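Local coordinates for integron cassette protein VCH_CASS2 (Vibrio cholerae, PDB 3GK6) that is of unconfirmed cellular role but probably acts as an effector-binding module that takes up cationic drugs in a pocket of its barrel-like fold, at residues A[57-62]-A[90-95]; A[154-157]-A[163-166]. One frame throughout, in Å; residues are numbered along the deposited sequence.

Overall arrangement
Interaction 1 packs helix 52-62 on the closed antiparallel sheet, whereas interaction 2 pairs two strands within that same sheet. Their centres lie 14 Å apart and their nearest atoms about 6 Å, without touching. Strand 73-78 runs between them, bonded through its backbone to 88-94 along one edge and to 152-156 along the other. Trp56 bridges the pair from the helix side, meeting Phe59 of interaction 1 and Tyr157 of interaction 2 edge-to-face. The side chains of Phe59 and Glu155 each come to about 4 Å from a bound PE4 molecule, probably from the crystallisation liquor, consistent with both contacts bordering the effector pocket.

Interaction 1 of 2, residues A[57-62]-A[90-95]; sequences EKFYLN and VIACSD
Phe59 and Ala92 mark the closest backbone approach, their CA atoms 6.5 Å apart, where helix 52-62 lies on strand 88-94 with segment axes 8.9 Å apart and inclined by 25°. This is helix-on-sheet packing, in a fold of the integron-associated effector-binding family whose antiparallel sheet closes into a barrel; no hydrogen bond crosses, and only 145 Å² is buried. One side chain carries the contact from the helix. The first torsion of Phe59 sets CG opposite the backbone N (chi1 -177°), which directs the ring toward the strand. Ala92 answers with a methyl that points at the helix: its CB lies 4.0 Å from Phe59 CB and 3.9 Å from Phe59 CD1, so the methyl touches both the CB and the near ring carbon of Phe59. Farther out the ring follows the strand. Phe59 CD1 lies 3.4 Å from Ala92 O, and Phe59 CE1 is 3.8 Å from Cys93 N, both approaches oblique to the ring. Cys93 itself turns its side chain away from the helix and packs on Val32, Tyr74 and Leu76. Trp56 meets the Phe59 ring edge-to-face, and Leu67 and Leu97 add loop contacts. Ser94 again faces the helix; its OG is hydrogen-bonded to Lys72 O, and its CB sits 4.4 Å from Phe59 CZ, near the ring plane.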
loop_
_atom_site.group_PDB
_atom_site.type_symbol
_atom_site.label_atom_id
_atom_site.label_comp_id
_atom_site.label_asym_id
_atom_site.label_seq_id
_atom_site.Cartn_x
_atom_site.Cartn_y
_atom_site.Cartn_z
ATOM N N GLU A 57 12.958 2.654 3.311
ATOM C CA GLU A 57 14.401 2.829 3.202
ATOM C C GLU A 57 15.099 1.467 3.068
ATOM O O GLU A 57 16.018 1.306 2.264
ATOM C CB GLU A 57 14.952 3.608 4.399
ATOM C CG GLU A 57 16.084 4.546 4.031
ATOM C CD GLU A 57 15.661 5.574 2.998
ATOM O OE1 GLU A 57 14.589 6.189 3.181
ATOM O OE2 GLU A 57 16.394 5.764 2.002
ATOM N N LYS A 58 14.643 0.483 3.833
ATOM C CA LYS A 58 15.157 -0.879 3.696
ATOM C C LYS A 58 14.884 -1.452 2.302
ATOM O O LYS A 58 15.734 -2.131 1.725
ATOM C CB LYS A 58 14.553 -1.803 4.745
ATOM C CG LYS A 58 15.296 -3.127 4.845
ATOM C CD LYS A 58 14.392 -4.262 5.228
ATOM C CE LYS A 58 14.329 -4.467 6.718
ATOM N NZ LYS A 58 14.450 -5.933 7.018
ATOM N N PHE A 59 13.690 -1.191 1.777
ATOM C CA PHE A 59 13.324 -1.629 0.430
ATOM C C PHE A 59 14.238 -0.968 -0.610
ATOM O O PHE A 59 14.779 -1.641 -1.489
ATOM C CB PHE A 59 11.845 -1.324 0.144
ATOM C CG PHE A 59 11.369 -1.800 -1.208
ATOM C CD1 PHE A 59 10.746 -3.025 -1.346
ATOM C CD2 PHE A 59 11.537 -1.011 -2.333
ATOM C CE1 PHE A 59 10.313 -3.466 -2.590
ATOM C CE2 PHE A 59 11.107 -1.440 -3.570
ATOM C CZ PHE A 59 10.488 -2.668 -3.698
ATOM N N TYR A 60 14.425 0.346 -0.499
ATOM C CA TYR A 60 15.327 1.042 -1.411
ATOM C C TYR A 60 16.725 0.425 -1.349
ATOM O O TYR A 60 17.369 0.206 -2.376
ATOM C CB TYR A 60 15.412 2.534 -1.081
ATOM C CG TYR A 60 14.082 3.251 -1.070
ATOM C CD1 TYR A 60 13.047 2.863 -1.917
ATOM C CD2 TYR A 60 13.868 4.335 -0.225
ATOM C CE1 TYR A 60 11.827 3.528 -1.907
ATOM C CE2 TYR A 60 12.659 5.007 -0.210
ATOM C CZ TYR A 60 11.645 4.602 -1.053
ATOM O OH TYR A 60 10.448 5.276 -1.030
ATOM N N LEU A 61 17.176 0.143 -0.132
ATOM C CA LEU A 61 18.519 -0.377 0.100
ATOM C C LEU A 61 18.697 -1.799 -0.429
ATOM O O LEU A 61 19.629 -2.075 -1.184
ATOM C CB LEU A 61 18.843 -0.340 1.596
ATOM C CG LEU A 61 20.156 -1.029 1.972
ATOM C CD1 LEU A 61 21.291 -0.348 1.237
ATOM C CD2 LEU A 61 20.400 -1.032 3.486
ATOM N N ASN A 62 17.795 -2.694 -0.038
ATOM C CA ASN A 62 17.974 -4.121 -0.270
ATOM C C ASN A 62 17.258 -4.686 -1.497
ATOM O O ASN A 62 17.718 -5.668 -2.087
ATOM C CB ASN A 62 17.551 -4.904 0.977
ATOM C CG ASN A 62 18.444 -4.628 2.172
ATOM O OD1 ASN A 62 19.622 -4.977 2.174
ATOM N ND2 ASN A 62 17.882 -4.004 3.202
ATOM N N VAL A 90 2.356 -3.909 7.198
ATOM C CA VAL A 90 2.641 -3.123 6.004
ATOM C C VAL A 90 3.762 -3.830 5.257
ATOM O O VAL A 90 4.753 -4.244 5.859
ATOM C CB VAL A 90 3.068 -1.691 6.364
ATOM C CG1 VAL A 90 3.257 -0.848 5.093
ATOM C CG2 VAL A 90 2.039 -1.056 7.295
ATOM N N ILE A 91 3.599 -3.994 3.953
ATOM C CA ILE A 91 4.587 -4.703 3.156
ATOM C C ILE A 91 5.018 -3.885 1.948
ATOM O O ILE A 91 4.207 -3.581 1.068
ATOM C CB ILE A 91 4.070 -6.088 2.675
ATOM C CG1 ILE A 91 3.351 -6.820 3.814
ATOM C CG2 ILE A 91 5.216 -6.901 2.107
ATOM C CD1 ILE A 91 2.887 -8.241 3.475
ATOM N N ALA A 92 6.298 -3.526 1.922
ATOM C CA ALA A 92 6.905 -2.845 0.786
ATOM C C ALA A 92 7.404 -3.939 -0.147
ATOM O O ALA A 92 8.290 -4.727 0.209
ATOM C CB ALA A 92 8.052 -1.945 1.245
ATOM N N CYS A 93 6.815 -4.020 -1.333
ATOM C CA CYS A 93 6.993 -5.230 -2.113
ATOM C C CYS A 93 6.854 -4.996 -3.602
ATOM O O CYS A 93 6.500 -3.906 -4.042
ATOM C CB CYS A 93 5.982 -6.283 -1.652
ATOM S SG CYS A 93 4.245 -5.726 -1.755
ATOM N N SER A 94 7.127 -6.043 -4.379
ATOM C CA SER A 94 7.034 -5.958 -5.824
ATOM C C SER A 94 6.699 -7.325 -6.402
ATOM O O SER A 94 6.977 -8.367 -5.803
ATOM C CB SER A 94 8.351 -5.436 -6.421
ATOM O OG SER A 94 8.311 -5.394 -7.839
ATOM N N ASP A 95 6.095 -7.318 -7.572
ATOM C CA ASP A 95 5.638 -8.562 -8.159
ATOM C C ASP A 95 6.785 -9.438 -8.681
ATOM O O ASP A 95 6.652 -10.660 -8.740
ATOM C CB ASP A 95 4.564 -8.304 -9.223
ATOM C CG ASP A 95 5.023 -7.366 -10.329
ATOM O OD1 ASP A 95 6.122 -6.776 -10.241
ATOM O OD2 ASP A 95 4.257 -7.217 -11.306
#

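Interaction 2 of 2, residues A[154-157]-A[163-166]; sequences FEYY and VEIS
Glu155 and Ile165 face each other as a non-hydrogen-bonded pair, CA atoms 4.4 Å apart, in an antiparallel beta hairpin whose segment axes run at 158°. The flanking pairs Phe154-Ser166 and Tyr156-Glu164 are hydrogen-bonded, each by two backbone N-H...O bonds, among them Tyr156 N to Glu164 O at 2.7 Å. Glu155 can be followed from CB outward. Its CB lies 4.3 Å from Val163 CG2. Its CG, beside the backbone N (chi1 -64°), comes to 4.1 Å from Ile165 CG1, and the two side chains run side by side. At the tip, OE1 accepts a bond from Tyr157 OH at 2.6 Å, which arrives from above the carboxylate plane, 70° out of it. OE2 is bonded to Tyr77 OH and Trp132 NE1, so three hydrogen bonds hold this buried carboxylate and limit its rotation. A PE4 molecule, probably from the crystallisation liquor, lies near Glu155, consistent with a place in the wall of the cationic drug pocket. Val163 CG2 also lies over the Tyr157 ring in a CH-pi contact. Across the sheet from Glu155, Ser166 CB sits over the Phe154 ring face, 3.7 Å from its centroid, while Glu164 OE1 meets the Tyr156 ring at its edge, 3.8 Å from CD2. Strands 73-78 and 106-121 flank the hairpin; helix 126-139 packs against Glu155, Tyr157 and Ile165, and strand 18-39 touches Phe154 and Ser166 through Ile27.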
loop_
_atom_site.group_PDB
_atom_site.type_symbol
_atom_site.label_atom_id
_atom_site.label_comp_id
_atom_site.label_asym_id
_atom_site.label_seq_id
_atom_site.Cartn_x
_atom_site.Cartn_y
_atom_site.Cartn_z
ATOM N N PHE A 154 -4.060 -1.915 -0.774
ATOM C CA PHE A 154 -2.729 -1.640 -1.301
ATOM C C PHE A 154 -2.553 -0.303 -1.989
ATOM O O PHE A 154 -3.452 0.187 -2.681
ATOM C CB PHE A 154 -2.223 -2.779 -2.208
ATOM C CG PHE A 154 -3.081 -3.026 -3.436
ATOM C CD1 PHE A 154 -2.819 -2.372 -4.628
ATOM C CD2 PHE A 154 -4.124 -3.943 -3.394
ATOM C CE1 PHE A 154 -3.590 -2.618 -5.768
ATOM C CE2 PHE A 154 -4.900 -4.186 -4.514
ATOM C CZ PHE A 154 -4.640 -3.522 -5.705
ATOM N N GLU A 155 -1.371 0.270 -1.773
ATOM C CA GLU A 155 -0.876 1.368 -2.576
ATOM C C GLU A 155 -0.214 0.727 -3.787
ATOM O O GLU A 155 0.507 -0.250 -3.638
ATOM C CB GLU A 155 0.203 2.139 -1.799
ATOM C CG GLU A 155 -0.315 2.800 -0.547
ATOM C CD GLU A 155 0.772 3.014 0.495
ATOM O OE1 GLU A 155 1.915 2.540 0.304
ATOM O OE2 GLU A 155 0.455 3.651 1.503
ATOM N N TYR A 156 -0.454 1.267 -4.973
ATOM C CA TYR A 156 0.246 0.813 -6.174
ATOM C C TYR A 156 0.955 2.022 -6.736
ATOM O O TYR A 156 0.313 3.017 -7.089
ATOM C CB TYR A 156 -0.720 0.202 -7.206
ATOM C CG TYR A 156 -0.137 0.075 -8.607
ATOM C CD1 TYR A 156 1.158 -0.387 -8.807
ATOM C CD2 TYR A 156 -0.900 0.403 -9.736
ATOM C CE1 TYR A 156 1.699 -0.505 -10.088
ATOM C CE2 TYR A 156 -0.367 0.296 -11.016
ATOM C CZ TYR A 156 0.933 -0.158 -11.183
ATOM O OH TYR A 156 1.471 -0.269 -12.447
ATOM N N TYR A 157 2.285 1.946 -6.792
ATOM C CA TYR A 157 3.088 3.087 -7.202
ATOM C C TYR A 157 3.217 3.059 -8.713
ATOM O O TYR A 157 4.235 2.640 -9.273
ATOM C CB TYR A 157 4.435 3.128 -6.447
ATOM C CG TYR A 157 4.200 3.406 -4.977
ATOM C CD1 TYR A 157 4.096 4.718 -4.512
ATOM C CD2 TYR A 157 4.005 2.372 -4.071
ATOM C CE1 TYR A 157 3.836 4.992 -3.199
ATOM C CE2 TYR A 157 3.742 2.643 -2.723
ATOM C CZ TYR A 157 3.663 3.962 -2.301
ATOM O OH TYR A 157 3.400 4.279 -0.986
ATOM N N VAL A 163 0.031 7.550 -7.784
ATOM C CA VAL A 163 -0.204 6.418 -6.904
ATOM C C VAL A 163 -1.697 6.110 -6.891
ATOM O O VAL A 163 -2.535 7.024 -6.955
ATOM C CB VAL A 163 0.295 6.717 -5.464
ATOM C CG1 VAL A 163 -0.457 7.912 -4.884
ATOM C CG2 VAL A 163 0.133 5.477 -4.554
ATOM N N GLU A 164 -2.025 4.824 -6.849
ATOM C CA GLU A 164 -3.387 4.397 -6.599
ATOM C C GLU A 164 -3.429 3.708 -5.258
ATOM O O GLU A 164 -2.463 3.056 -4.852
ATOM C CB GLU A 164 -3.858 3.407 -7.675
ATOM C CG GLU A 164 -3.815 4.000 -9.070
ATOM C CD GLU A 164 -4.213 3.006 -10.156
ATOM O OE1 GLU A 164 -4.464 1.814 -9.853
ATOM O OE2 GLU A 164 -4.273 3.446 -11.320
ATOM N N ILE A 165 -4.538 3.882 -4.564
ATOM C CA ILE A 165 -4.813 3.123 -3.363
ATOM C C ILE A 165 -6.108 2.359 -3.600
ATOM O O ILE A 165 -7.147 2.953 -3.907
ATOM C CB ILE A 165 -4.987 4.021 -2.142
ATOM C CG1 ILE A 165 -3.671 4.773 -1.861
ATOM C CG2 ILE A 165 -5.414 3.177 -0.925
ATOM C CD1 ILE A 165 -3.772 5.831 -0.754
ATOM N N SER A 166 -6.020 1.042 -3.461
ATOM C CA SER A 166 -7.146 0.144 -3.692
ATOM C C SER A 166 -7.562 -0.429 -2.344
ATOM O O SER A 166 -6.774 -1.085 -1.671
ATOM C CB SER A 166 -6.744 -0.996 -4.650
ATOM O OG SER A 166 -6.503 -0.516 -5.976
#